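Local coordinates for protein glycine betaine/carnitine/choline ABC transporter (Staphylococcus aureus subsp. aureus Mu50, PDB 3O66) that probably captures glycine betaine, carnitine, choline or related solutes outside the membrane and delivers them to its ABC transporter for uptake into the cell, at residues V68-T73 with Y220-V225; N114-M119 with V192-S197; E131-L136 with Y166-G171; G146-W151 with M176-V181; L180-L185 with Y205-L210. All blocks are in the same frame, centred on the assembly; numbering follows the deposited sequence.

Interaction 1: residues V68-T73 with Y220-V225; sequences VRYNGT and YAASAV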
# COMPACT_ATOMS: atom_id res chain seq x y z
N VAL A 68 -8.00 -0.97 3.69
CA VAL A 68 -6.57 -0.66 3.67
C VAL A 68 -6.35 0.83 3.86
O VAL A 68 -7.02 1.67 3.23
CB VAL A 68 -5.83 -1.23 2.39
CG1 VAL A 68 -6.31 -0.55 1.16
CG2 VAL A 68 -4.32 -1.13 2.54
N ARG A 69 -5.45 1.14 4.79
CA ARG A 69 -5.00 2.47 5.07
C ARG A 69 -3.50 2.39 5.14
O ARG A 69 -2.94 1.35 5.48
CB ARG A 69 -5.62 2.93 6.42
CG ARG A 69 -7.19 3.01 6.35
CD ARG A 69 -7.71 4.25 5.57
NE ARG A 69 -7.50 5.48 6.36
CZ ARG A 69 -8.32 5.94 7.32
NH1 ARG A 69 -9.45 5.31 7.62
NH2 ARG A 69 -8.00 7.04 7.99
N TYR A 70 -2.82 3.49 4.83
CA TYR A 70 -1.37 3.47 4.82
C TYR A 70 -0.86 4.40 5.90
O TYR A 70 -1.28 5.55 5.92
CB TYR A 70 -0.86 3.89 3.45
CG TYR A 70 -1.54 3.06 2.39
CD1 TYR A 70 -1.00 1.84 1.99
CD2 TYR A 70 -2.73 3.50 1.80
CE1 TYR A 70 -1.61 1.08 1.04
CE2 TYR A 70 -3.37 2.73 0.81
CZ TYR A 70 -2.79 1.51 0.44
OH TYR A 70 -3.39 0.72 -0.51
N ASN A 71 0.04 3.92 6.77
CA ASN A 71 0.34 4.72 7.98
C ASN A 71 0.93 6.12 7.73
O ASN A 71 0.49 7.08 8.35
CB ASN A 71 1.07 3.94 9.09
CG ASN A 71 2.46 3.43 8.68
OD1 ASN A 71 2.94 3.61 7.54
ND2 ASN A 71 3.11 2.76 9.64
N GLY A 72 1.87 6.23 6.79
CA GLY A 72 2.44 7.55 6.49
C GLY A 72 1.39 8.53 5.96
O GLY A 72 1.49 9.74 6.17
N THR A 73 0.39 8.01 5.26
CA THR A 73 -0.66 8.88 4.74
C THR A 73 -1.50 9.36 5.91
O THR A 73 -1.80 10.55 6.01
CB THR A 73 -1.58 8.16 3.77
OG1 THR A 73 -0.81 7.77 2.62
CG2 THR A 73 -2.74 9.10 3.35
N TYR A 220 4.89 3.65 4.51
CA TYR A 220 3.51 3.57 4.11
C TYR A 220 3.08 2.11 4.29
O TYR A 220 2.57 1.46 3.35
CB TYR A 220 3.39 4.02 2.64
CG TYR A 220 3.61 5.50 2.48
CD1 TYR A 220 4.88 6.00 2.17
CD2 TYR A 220 2.58 6.39 2.69
CE1 TYR A 220 5.09 7.39 2.02
CE2 TYR A 220 2.76 7.77 2.54
CZ TYR A 220 4.02 8.26 2.22
OH TYR A 220 4.21 9.59 2.07
N ALA A 221 3.31 1.60 5.49
CA ALA A 221 2.83 0.26 5.84
C ALA A 221 1.30 0.24 5.75
O ALA A 221 0.64 1.15 6.19
CB ALA A 221 3.29 -0.10 7.23
N ALA A 222 0.76 -0.82 5.16
CA ALA A 222 -0.69 -0.97 4.94
C ALA A 222 -1.33 -1.81 6.04
O ALA A 222 -0.78 -2.89 6.40
CB ALA A 222 -0.92 -1.65 3.58
N SER A 223 -2.48 -1.34 6.54
CA SER A 223 -3.23 -2.03 7.60
C SER A 223 -4.71 -1.81 7.42
O SER A 223 -5.10 -0.85 6.75
CB SER A 223 -2.90 -1.45 8.98
OG SER A 223 -1.52 -1.52 9.31
N ALA A 224 -5.52 -2.68 8.05
CA ALA A 224 -6.93 -2.43 8.26
C ALA A 224 -7.10 -1.36 9.35
O ALA A 224 -6.24 -1.23 10.19
CB ALA A 224 -7.59 -3.70 8.72
N VAL A 225 -8.22 -0.62 9.31
CA VAL A 225 -8.71 0.21 10.43
C VAL A 225 -10.16 -0.20 10.72
O VAL A 225 -10.93 -0.48 9.81
CB VAL A 225 -8.62 1.72 10.08
CG1 VAL A 225 -9.27 2.63 11.22
CG2 VAL A 225 -7.16 2.10 9.82
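Strands 68-70 and 222-225 run antiparallel with strong twist, their short axes approaching to 4.5 Å at 125° between N-to-C directions. Arg-69 and Ser-223 form the hydrogen-bonded pair: Arg-69 N donates to Ser-223 O at 2.8 Å, and Ser-223 N returns a bond to Arg-69 O at 2.9 Å, both nearly along the C=O axis. Tyr-70 and Ala-222 follow as a non-hydrogen-bonded pair, and the methyl of Ala-222 fits between Val-68 CG2, 3.6 Å from Ala-222 CB, and the CD1-CE1 side of the Tyr-70 ring. That ring's hydroxyl is held by Glu-20. On the other face, Arg-69 bends at chi2 and chi3; the side chains of Arg-69 and Val-225 cross obliquely, Arg-69 CG 3.6 Å from Val-225 CG2, while the guanidinium turns to a salt bridge with Asp-74.

Pairing continues where helix 71-76 starts. Asn-71 N reaches Ala-221 O at 2.9 Å in the carbonyl plane. Asn-71 CG occupies the crowded position between N and carbonyl carbon (chi1 63°), which turns OD1 back to accept a weak, bent bond from Ala-221 N (126°). Tyr-220 meets Thr-73 at about a right angle, Thr-73 OG1 lying at the ring edge 3.6 Å from Tyr-220 CE2. Antiparallel pairing of a returning strand with a core strand, where the chain re-enters the first lobe, is characteristic of the type II periplasmic-binding-protein fold.

Interaction 2: residues N114-M119 with V192-S197; sequences NTYAFM and VALGYS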
# COMPACT_ATOMS: atom_id res chain seq x y z
N ASN A 114 3.02 0.28 0.52
CA ASN A 114 2.71 0.85 -0.79
C ASN A 114 3.25 2.28 -0.81
O ASN A 114 2.60 3.21 -0.31
CB ASN A 114 1.20 0.82 -1.04
CG ASN A 114 0.84 1.18 -2.47
OD1 ASN A 114 1.69 1.66 -3.24
ND2 ASN A 114 -0.41 0.95 -2.84
N THR A 115 4.48 2.39 -1.31
CA THR A 115 5.23 3.62 -1.28
C THR A 115 5.82 3.92 -2.65
O THR A 115 5.93 3.04 -3.50
CB THR A 115 6.37 3.55 -0.24
OG1 THR A 115 7.14 4.76 -0.30
CG2 THR A 115 7.30 2.32 -0.49
N TYR A 116 6.16 5.19 -2.88
CA TYR A 116 7.04 5.52 -3.99
C TYR A 116 8.33 4.73 -3.72
O TYR A 116 8.78 4.64 -2.58
CB TYR A 116 7.36 7.02 -4.05
CG TYR A 116 6.35 7.90 -4.80
CD1 TYR A 116 5.31 7.36 -5.56
CD2 TYR A 116 6.46 9.28 -4.74
CE1 TYR A 116 4.40 8.18 -6.24
CE2 TYR A 116 5.57 10.12 -5.42
CZ TYR A 116 4.54 9.57 -6.17
OH TYR A 116 3.65 10.41 -6.82
N ALA A 117 8.88 4.17 -4.80
CA ALA A 117 10.10 3.41 -4.73
C ALA A 117 10.75 3.44 -6.10
O ALA A 117 10.06 3.38 -7.12
CB ALA A 117 9.81 1.93 -4.33
N PHE A 118 12.07 3.49 -6.10
CA PHE A 118 12.85 3.42 -7.32
C PHE A 118 12.94 1.98 -7.74
O PHE A 118 13.12 1.09 -6.90
CB PHE A 118 14.26 4.00 -7.14
CG PHE A 118 14.25 5.48 -6.91
CD1 PHE A 118 14.20 6.36 -7.99
CD2 PHE A 118 14.17 6.00 -5.62
CE1 PHE A 118 14.15 7.74 -7.78
CE2 PHE A 118 14.10 7.39 -5.39
CZ PHE A 118 14.08 8.25 -6.48
N MSE A 119 12.84 1.75 -9.04
CA MSE A 119 12.81 0.38 -9.56
C MSE A 119 13.42 0.31 -10.94
O MSE A 119 13.46 1.32 -11.68
CB MSE A 119 11.40 -0.22 -9.54
CG MSE A 119 10.38 0.62 -10.33
SE MSE A 119 8.56 -0.03 -10.09
CE MSE A 119 8.35 0.50 -8.22
N VAL A 192 15.46 3.70 -14.98
CA VAL A 192 14.98 3.74 -13.59
C VAL A 192 13.62 4.47 -13.56
O VAL A 192 13.42 5.49 -14.27
CB VAL A 192 16.00 4.50 -12.68
CG1 VAL A 192 15.56 4.48 -11.21
CG2 VAL A 192 17.39 3.92 -12.80
N ALA A 193 12.70 3.97 -12.72
CA ALA A 193 11.39 4.58 -12.56
C ALA A 193 11.15 4.77 -11.07
O ALA A 193 11.60 3.94 -10.24
CB ALA A 193 10.29 3.67 -13.15
N LEU A 194 10.51 5.88 -10.72
CA LEU A 194 9.96 6.02 -9.38
C LEU A 194 8.48 5.60 -9.46
O LEU A 194 7.63 6.36 -9.96
CB LEU A 194 10.09 7.46 -8.91
CG LEU A 194 9.63 7.69 -7.45
CD1 LEU A 194 10.51 6.91 -6.41
CD2 LEU A 194 9.67 9.16 -7.21
N GLY A 195 8.18 4.40 -9.01
CA GLY A 195 6.83 3.78 -9.21
C GLY A 195 6.22 3.52 -7.86
O GLY A 195 6.80 3.90 -6.86
N TYR A 196 5.04 2.91 -7.81
CA TYR A 196 4.50 2.46 -6.53
C TYR A 196 4.96 1.03 -6.27
O TYR A 196 4.95 0.18 -7.19
CB TYR A 196 2.97 2.48 -6.59
CG TYR A 196 2.37 3.83 -6.35
CD1 TYR A 196 2.43 4.42 -5.07
CD2 TYR A 196 1.72 4.52 -7.36
CE1 TYR A 196 1.85 5.67 -4.82
CE2 TYR A 196 1.13 5.76 -7.13
CZ TYR A 196 1.22 6.33 -5.87
OH TYR A 196 0.64 7.56 -5.65
N SER A 197 5.32 0.74 -5.03
CA SER A 197 6.01 -0.52 -4.70
C SER A 197 5.13 -1.78 -4.73
O SER A 197 5.66 -2.88 -4.58
CB SER A 197 6.65 -0.39 -3.32
OG SER A 197 5.61 -0.18 -2.36
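This is an antiparallel strand pairing within the mixed sheet of the second lobe, where strand 116-120 lies beside strand 192-196. Six hydrogen bonds join the segments, four between the strands and two just past their ends; among the four are Ala-117 N to Gly-195 O and Gly-195 N to Ala-117 O, both 2.9 Å. One of the outer two is made by a side chain: Ser-197 OG receives Thr-115 N at 3.0 Å, almost straight at 172°, and also bonds to Ala-113 O.

On one face, Leu-194, its CG anti to the backbone N, sets CD1 over the centre of the Phe-118 ring as a CH-pi contact, 3.7 Å from the centroid and 7° off the normal. Val-192 CG1 comes to the edge of the same ring. Farther along, Tyr-116 and Tyr-196 point the same way side by side, their planes 45° apart; Tyr-116 CE1 sits over the rim of the Tyr-196 ring, 3.7 Å from Tyr-196 CZ. On the opposite face the selenomethionine Met-119 bends at chi3, so that Met-119 CE comes 3.6 Å from Tyr-196 O, lying across Gly-195.

A strand antiparallel to its neighbours, entering straight after the crossover from the first lobe, is a hallmark of type II periplasmic binding proteins.

Interaction 3: residues E131-L136 with Y166-G171; sequences ETVSDL and YGFDFG
Phe-168 has CG in the crowded position between its backbone N and carbonyl carbon (chi1 61°), and Val-133 has CG1 anti to the backbone N (chi1 172°); these torsions turn each side chain toward the facing loop. Val-133 CG1 sits over the centre of the Tyr-166 ring in a CH-pi contact, 3.7 Å from the centroid and 14° off the normal. Ser-134 OG meets the same ring in its plane at the edge, 3.4 Å from Tyr-166 CE1, and is itself hydrogen-bonded to Asp-213. The phenol oxygen of Tyr-166 bonds to Asp-212 and to the backbone N of Lys-214. The Phe-168 ring pushes its CZ tip to 3.4 Å from Val-133 O and 3.8 Å from Leu-136 CB. Beyond it, Leu-136 CD1 touches the edge of the Phe-170 ring, 4.0 Å from Phe-170 CZ.

No hydrogen bond links the segments; within 131-136 the chain is ordered by its own bonds. Asp-135 OD2 accepts from Glu-131 N at 2.8 Å on its anti lone pair and from Thr-132 N at 2.9 Å from above the carboxylate plane. In return Asp-135 N donates to Thr-132 OG1, an ST motif. With Phe-162 also touching Val-133 and Phe-170, the arrangement is a small aromatic-aliphatic core at the end of the beta-alpha-beta unit 144-148, 159-166, 172-176, where the loops lead into its two strands.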
# COMPACT_ATOMS: atom_id res chain seq x y z
N GLU A 131 20.89 -3.01 -5.43
CA GLU A 131 20.00 -3.46 -4.35
C GLU A 131 19.33 -2.28 -3.65
O GLU A 131 18.17 -2.35 -3.25
CB GLU A 131 20.79 -4.31 -3.34
CG GLU A 131 21.07 -5.72 -3.84
CD GLU A 131 19.81 -6.59 -3.92
OE1 GLU A 131 18.80 -6.27 -3.24
OE2 GLU A 131 19.83 -7.60 -4.65
N THR A 132 20.08 -1.20 -3.53
CA THR A 132 19.63 -0.01 -2.81
C THR A 132 19.62 1.19 -3.74
O THR A 132 20.21 1.17 -4.83
CB THR A 132 20.54 0.33 -1.59
OG1 THR A 132 21.80 0.85 -2.06
CG2 THR A 132 20.75 -0.91 -0.67
N VAL A 133 18.94 2.24 -3.31
CA VAL A 133 18.91 3.47 -4.09
C VAL A 133 20.32 4.06 -4.18
O VAL A 133 20.74 4.54 -5.24
CB VAL A 133 17.91 4.47 -3.48
CG1 VAL A 133 18.02 5.81 -4.18
CG2 VAL A 133 16.47 3.91 -3.58
N SER A 134 21.06 3.99 -3.07
CA SER A 134 22.47 4.43 -3.12
C SER A 134 23.32 3.69 -4.19
O SER A 134 24.24 4.26 -4.74
CB SER A 134 23.13 4.36 -1.73
OG SER A 134 22.54 5.32 -0.84
N ASP A 135 23.01 2.42 -4.49
CA ASP A 135 23.76 1.69 -5.53
C ASP A 135 23.71 2.38 -6.90
O ASP A 135 24.57 2.17 -7.76
CB ASP A 135 23.26 0.25 -5.64
CG ASP A 135 23.61 -0.58 -4.43
OD1 ASP A 135 24.62 -0.29 -3.75
OD2 ASP A 135 22.89 -1.56 -4.16
N LEU A 136 22.72 3.25 -7.10
CA LEU A 136 22.64 4.03 -8.34
C LEU A 136 23.71 5.12 -8.47
O LEU A 136 23.98 5.58 -9.59
CB LEU A 136 21.27 4.69 -8.46
CG LEU A 136 20.06 3.77 -8.60
CD1 LEU A 136 18.77 4.55 -8.40
CD2 LEU A 136 20.06 3.06 -9.95
N TYR A 166 20.30 12.06 -1.34
CA TYR A 166 21.05 10.94 -1.87
C TYR A 166 22.41 11.31 -2.49
O TYR A 166 23.31 10.49 -2.53
CB TYR A 166 20.18 10.10 -2.79
CG TYR A 166 19.44 9.00 -2.05
CD1 TYR A 166 20.09 7.79 -1.74
CD2 TYR A 166 18.12 9.17 -1.62
CE1 TYR A 166 19.45 6.78 -1.04
CE2 TYR A 166 17.44 8.13 -0.91
CZ TYR A 166 18.13 6.95 -0.63
OH TYR A 166 17.53 5.91 0.05
N GLY A 167 22.56 12.56 -2.93
CA GLY A 167 23.88 13.04 -3.38
C GLY A 167 24.24 12.70 -4.81
O GLY A 167 25.42 12.68 -5.17
N PHE A 168 23.23 12.44 -5.64
CA PHE A 168 23.46 12.21 -7.07
C PHE A 168 22.25 12.62 -7.92
O PHE A 168 21.16 12.89 -7.39
CB PHE A 168 23.88 10.76 -7.35
CG PHE A 168 22.86 9.72 -6.95
CD1 PHE A 168 21.80 9.40 -7.81
CD2 PHE A 168 22.97 9.04 -5.74
CE1 PHE A 168 20.86 8.44 -7.45
CE2 PHE A 168 22.03 8.05 -5.37
CZ PHE A 168 20.97 7.77 -6.22
N ASP A 169 22.45 12.72 -9.23
CA ASP A 169 21.33 13.03 -10.11
C ASP A 169 21.38 12.24 -11.41
O ASP A 169 22.33 11.51 -11.68
CB ASP A 169 21.13 14.56 -10.29
CG ASP A 169 22.03 15.18 -11.34
OD1 ASP A 169 23.09 14.62 -11.69
OD2 ASP A 169 21.67 16.30 -11.81
N PHE A 170 20.32 12.36 -12.19
CA PHE A 170 20.18 11.52 -13.34
C PHE A 170 20.56 12.23 -14.62
O PHE A 170 20.42 13.45 -14.73
CB PHE A 170 18.77 10.95 -13.39
CG PHE A 170 18.55 9.86 -12.39
CD1 PHE A 170 18.81 8.52 -12.73
CD2 PHE A 170 18.13 10.15 -11.10
CE1 PHE A 170 18.62 7.51 -11.80
CE2 PHE A 170 17.95 9.15 -10.17
CZ PHE A 170 18.19 7.84 -10.52
N GLY A 171 21.03 11.45 -15.60
CA GLY A 171 21.45 12.01 -16.88
C GLY A 171 20.29 12.65 -17.61
O GLY A 171 20.43 13.71 -18.21

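Interaction 4: residues G146-W151 with M176-V181; sequences GMDSSW and MQIGLV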
# COMPACT_ATOMS: atom_id res chain seq x y z
N GLY A 146 12.32 8.03 -14.98
CA GLY A 146 10.90 8.44 -15.16
C GLY A 146 10.26 8.55 -13.78
O GLY A 146 10.48 7.67 -12.93
N MSE A 147 9.50 9.62 -13.54
CA MSE A 147 8.77 9.78 -12.27
C MSE A 147 7.41 10.43 -12.53
O MSE A 147 7.22 11.05 -13.58
CB MSE A 147 9.58 10.66 -11.29
CG MSE A 147 9.66 12.10 -11.71
SE MSE A 147 11.04 12.31 -13.06
CE MSE A 147 12.36 13.12 -11.84
N ASP A 148 6.48 10.32 -11.59
CA ASP A 148 5.23 11.07 -11.66
C ASP A 148 5.51 12.57 -11.84
O ASP A 148 6.39 13.11 -11.17
CB ASP A 148 4.39 10.92 -10.39
CG ASP A 148 3.05 11.61 -10.51
OD1 ASP A 148 2.14 11.07 -11.19
OD2 ASP A 148 2.90 12.71 -9.97
N SER A 149 4.77 13.24 -12.73
CA SER A 149 4.91 14.70 -12.87
C SER A 149 4.74 15.50 -11.55
O SER A 149 5.42 16.50 -11.33
CB SER A 149 4.04 15.26 -14.02
OG SER A 149 2.77 14.64 -14.12
N SER A 150 3.87 15.06 -10.64
CA SER A 150 3.68 15.80 -9.37
C SER A 150 4.91 15.76 -8.45
O SER A 150 4.97 16.49 -7.46
CB SER A 150 2.44 15.31 -8.63
N TRP A 151 5.90 14.93 -8.80
CA TRP A 151 7.09 14.76 -7.98
C TRP A 151 8.25 15.73 -8.28
O TRP A 151 9.09 15.97 -7.42
CB TRP A 151 7.56 13.29 -8.04
CG TRP A 151 8.44 12.90 -6.91
CD1 TRP A 151 8.08 12.78 -5.60
CD2 TRP A 151 9.82 12.59 -6.99
NE1 TRP A 151 9.17 12.40 -4.85
CE2 TRP A 151 10.25 12.28 -5.68
CE3 TRP A 151 10.75 12.54 -8.04
CZ2 TRP A 151 11.58 11.93 -5.39
CZ3 TRP A 151 12.06 12.18 -7.75
CH2 TRP A 151 12.46 11.88 -6.43
N MSE A 176 6.16 12.26 -15.87
CA MSE A 176 5.12 11.61 -16.69
C MSE A 176 4.02 11.03 -15.81
O MSE A 176 4.08 11.16 -14.61
CB MSE A 176 5.74 10.49 -17.55
CG MSE A 176 6.54 9.45 -16.69
SE MSE A 176 7.62 8.28 -17.77
CE MSE A 176 6.24 7.12 -18.46
N GLN A 177 3.03 10.38 -16.42
CA GLN A 177 2.00 9.67 -15.66
C GLN A 177 2.59 8.45 -14.97
O GLN A 177 3.16 7.58 -15.63
CB GLN A 177 0.89 9.17 -16.59
CG GLN A 177 -0.09 10.20 -17.06
CD GLN A 177 -1.42 9.56 -17.41
OE1 GLN A 177 -1.51 8.74 -18.34
NE2 GLN A 177 -2.47 9.93 -16.66
N ILE A 178 2.42 8.38 -13.66
CA ILE A 178 2.98 7.31 -12.85
C ILE A 178 2.53 5.93 -13.39
O ILE A 178 3.32 4.98 -13.44
CB ILE A 178 2.62 7.53 -11.33
CG1 ILE A 178 3.23 6.47 -10.43
CG2 ILE A 178 1.13 7.53 -11.14
CD1 ILE A 178 4.62 6.27 -10.61
N GLY A 179 1.28 5.86 -13.83
CA GLY A 179 0.70 4.63 -14.39
C GLY A 179 1.48 4.04 -15.56
O GLY A 179 1.43 2.83 -15.79
N LEU A 180 2.21 4.90 -16.27
CA LEU A 180 2.97 4.52 -17.46
C LEU A 180 4.48 4.20 -17.27
O LEU A 180 5.13 3.76 -18.22
CB LEU A 180 2.81 5.58 -18.55
CG LEU A 180 1.38 5.83 -19.05
CD1 LEU A 180 1.39 6.73 -20.30
CD2 LEU A 180 0.70 4.50 -19.35
N VAL A 181 5.02 4.40 -16.06
CA VAL A 181 6.45 4.18 -15.80
C VAL A 181 6.86 2.70 -15.89
O VAL A 181 8.00 2.41 -16.29
CB VAL A 181 6.97 4.84 -14.46
CG1 VAL A 181 6.63 6.32 -14.42
CG2 VAL A 181 6.46 4.09 -13.21
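Asp-148 and Met-176 direct their side chains apart across a single parallel beta bridge, where strands 144-148 and 172-176 of a beta-alpha-beta unit end together. Two backbone bonds carry the bridge. Met-176 N donates to Met-147 O at 2.8 Å, nearly along the C=O axis. Ser-149 N reaches Met-176 O at 2.9 Å with the donor 27° above the carbonyl plane, a skewed approach that fits a chain already leaving the strand.

The Asp-148 side chain, CG anti to its backbone N (chi1 -175°), crosses Ile-178 at about a right angle. Asp-148 OD1 lies 3.6 Å from Ile-178 CB, so a carboxylate oxygen rests against the root of an aliphatic branch. The selenomethionine Met-176 starts from the crowded first torsion and bends at chi3, bringing SE back along the neighbouring strand to 4.2 Å from Gly-146 CA, where glycine presents only its backbone. Val-181 CG1 approaches Gly-146 too, 4.3 Å from its carbonyl carbon. Tyr-196 of the adjoining strand 192-196 touches Ile-178, and Tyr-116 of strand 116-120, the next one across, touches Asp-148. The other carboxylate oxygen closes an Asx turn: Asp-148 OD2 takes Ser-150 N at 2.6 Å, from above the carboxylate plane.

Interaction 5: residues L180-L185 with Y205-L210; sequences LVYDAL and YDLKVL
Asp-183 OD1 is gripped across this contact by one donor, the hydroxyl of Tyr-205, with Tyr-205 OH at a very short 2.4 Å. The bond ties helix 181-186 to the turn that follows helix 200-204, in the second lobe of a type II periplasmic-binding-protein fold. Asp-183 OD1 offers its syn lone pair, on the side of its other oxygen, and the carboxylate and phenol planes stand 53° apart. Both side chains have CG anti to the carbonyl carbon (chi1 -68° for Asp-183 and -55° for Tyr-205), and they meet tip to tip on an oblique course. The approach is tight, for the same oxygen, Asp-183 OD1, lies at the edge of the Tyr-205 ring, 3.0 Å from Tyr-205 CE2. So short a distance may mean a strong bond or a strained or imprecise model, and does not settle the ionisation. Arg-201 touches Asp-183 and may temper its charge.

The rest of the contact is apolar in the main, with side-chain approaches of about 4.2 Å. Leu-207 spreads its two methyls between helix residues about one turn apart: Leu-207 CD1 comes to the edge of the Tyr-182 ring, 4.2 Å from Tyr-182 CD1, while Leu-207 CD2 meets Leu-185 CD2 at 4.2 Å. Leu-185, whose CB points toward 205-210, has CG anti to its backbone N. Val-181 CG2 lies over the centre of the Tyr-182 ring, 3.9 Å above its plane, and the hydroxyl of that tyrosine bonds to Tyr-196 N. The Tyr-205 ring also reaches the helix backbone, Tyr-205 CD2 standing 3.9 Å from Tyr-182 O.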
# COMPACT_ATOMS: atom_id res chain seq x y z
N LEU A 180 2.21 4.90 -16.27
CA LEU A 180 2.97 4.52 -17.46
C LEU A 180 4.48 4.20 -17.27
O LEU A 180 5.13 3.76 -18.22
CB LEU A 180 2.81 5.58 -18.55
CG LEU A 180 1.38 5.83 -19.05
CD1 LEU A 180 1.39 6.73 -20.30
CD2 LEU A 180 0.70 4.50 -19.35
N VAL A 181 5.02 4.40 -16.06
CA VAL A 181 6.45 4.18 -15.80
C VAL A 181 6.86 2.70 -15.89
O VAL A 181 8.00 2.41 -16.29
CB VAL A 181 6.97 4.84 -14.46
CG1 VAL A 181 6.63 6.32 -14.42
CG2 VAL A 181 6.46 4.09 -13.21
N TYR A 182 5.94 1.78 -15.57
CA TYR A 182 6.24 0.34 -15.56
C TYR A 182 6.50 -0.17 -16.97
O TYR A 182 7.52 -0.84 -17.20
CB TYR A 182 5.15 -0.49 -14.87
CG TYR A 182 4.73 0.17 -13.59
CD1 TYR A 182 5.53 0.09 -12.44
CD2 TYR A 182 3.57 0.96 -13.57
CE1 TYR A 182 5.16 0.74 -11.27
CE2 TYR A 182 3.18 1.61 -12.40
CZ TYR A 182 3.97 1.51 -11.27
OH TYR A 182 3.53 2.21 -10.16
N ASP A 183 5.63 0.18 -17.90
CA ASP A 183 5.83 -0.20 -19.29
C ASP A 183 7.00 0.54 -19.94
O ASP A 183 7.72 -0.03 -20.76
CB ASP A 183 4.53 -0.01 -20.08
CG ASP A 183 3.45 -0.98 -19.65
OD1 ASP A 183 3.74 -2.19 -19.56
OD2 ASP A 183 2.32 -0.55 -19.40
N ALA A 184 7.22 1.80 -19.56
CA ALA A 184 8.36 2.57 -20.08
C ALA A 184 9.69 1.93 -19.62
O ALA A 184 10.69 1.88 -20.37
CB ALA A 184 8.25 4.04 -19.63
N LEU A 185 9.71 1.40 -18.42
CA LEU A 185 10.87 0.64 -17.94
C LEU A 185 10.99 -0.71 -18.68
O LEU A 185 12.07 -1.10 -19.13
CB LEU A 185 10.74 0.45 -16.43
CG LEU A 185 11.89 0.20 -15.47
CD1 LEU A 185 13.06 1.19 -15.63
CD2 LEU A 185 11.33 0.17 -14.02
N TYR A 205 6.40 -8.03 -14.90
CA TYR A 205 7.62 -7.75 -15.65
C TYR A 205 8.88 -8.09 -14.88
O TYR A 205 9.99 -7.80 -15.34
CB TYR A 205 7.68 -6.28 -16.06
CG TYR A 205 6.48 -5.80 -16.83
CD1 TYR A 205 5.68 -6.69 -17.55
CD2 TYR A 205 6.18 -4.45 -16.88
CE1 TYR A 205 4.58 -6.25 -18.26
CE2 TYR A 205 5.08 -3.99 -17.60
CZ TYR A 205 4.29 -4.90 -18.29
OH TYR A 205 3.21 -4.46 -19.00
N ASP A 206 8.70 -8.73 -13.72
CA ASP A 206 9.80 -9.15 -12.85
C ASP A 206 10.77 -7.98 -12.59
O ASP A 206 11.98 -8.11 -12.76
CB ASP A 206 10.52 -10.38 -13.46
CG ASP A 206 11.35 -11.13 -12.45
OD1 ASP A 206 11.09 -11.06 -11.23
OD2 ASP A 206 12.29 -11.83 -12.87
N LEU A 207 10.22 -6.83 -12.20
CA LEU A 207 11.03 -5.62 -11.94
C LEU A 207 11.70 -5.75 -10.56
O LEU A 207 11.23 -6.52 -9.71
CB LEU A 207 10.16 -4.38 -12.00
CG LEU A 207 9.38 -4.07 -13.30
CD1 LEU A 207 8.50 -2.82 -13.14
CD2 LEU A 207 10.36 -3.88 -14.48
N LYS A 208 12.81 -5.04 -10.36
CA LYS A 208 13.56 -5.05 -9.12
C LYS A 208 13.33 -3.73 -8.39
O LYS A 208 13.68 -2.66 -8.88
CB LYS A 208 15.07 -5.25 -9.40
CG LYS A 208 15.99 -4.99 -8.17
CD LYS A 208 16.08 -6.21 -7.24
CE LYS A 208 16.88 -5.86 -5.97
NZ LYS A 208 16.70 -6.94 -4.99
N VAL A 209 12.70 -3.80 -7.23
CA VAL A 209 12.44 -2.58 -6.43
C VAL A 209 13.65 -2.37 -5.55
O VAL A 209 14.09 -3.32 -4.88
CB VAL A 209 11.19 -2.76 -5.60
CG1 VAL A 209 10.92 -1.48 -4.73
CG2 VAL A 209 10.01 -3.10 -6.54
N LEU A 210 14.19 -1.14 -5.53
CA LEU A 210 15.39 -0.84 -4.75
C LEU A 210 15.05 -0.39 -3.34
O LEU A 210 14.05 0.29 -3.12
CB LEU A 210 16.23 0.24 -5.47
CG LEU A 210 16.71 -0.13 -6.90
CD1 LEU A 210 17.47 1.04 -7.50
CD2 LEU A 210 17.61 -1.37 -6.84

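Overall arrangement
Interaction 1 belongs to the first lobe and interactions 2 to 5 to the second. Interactions 1 and 2 meet near the crossover between the lobes, probably the hinge, where Asn-114 N and Tyr-220 O probably bond, and both are buried and rest on backbone pairing. Interaction 2 is the hub of its lobe: strand 192-196 also pairs with the strand of interaction 4, strand 116-120 with that of interaction 5, and Phe-118 packs on Val-133 of interaction 3. Interaction 3, buried and mostly apolar, has no hydrogen bond across its segments; interaction 4 is only partly buried; interaction 5, also buried, adds one very short side-chain bond to apolar packing. Interactions 4 and 5 share Leu-180 and Val-181; a Glu-131 to Lys-208 salt bridge joins 3 to 5.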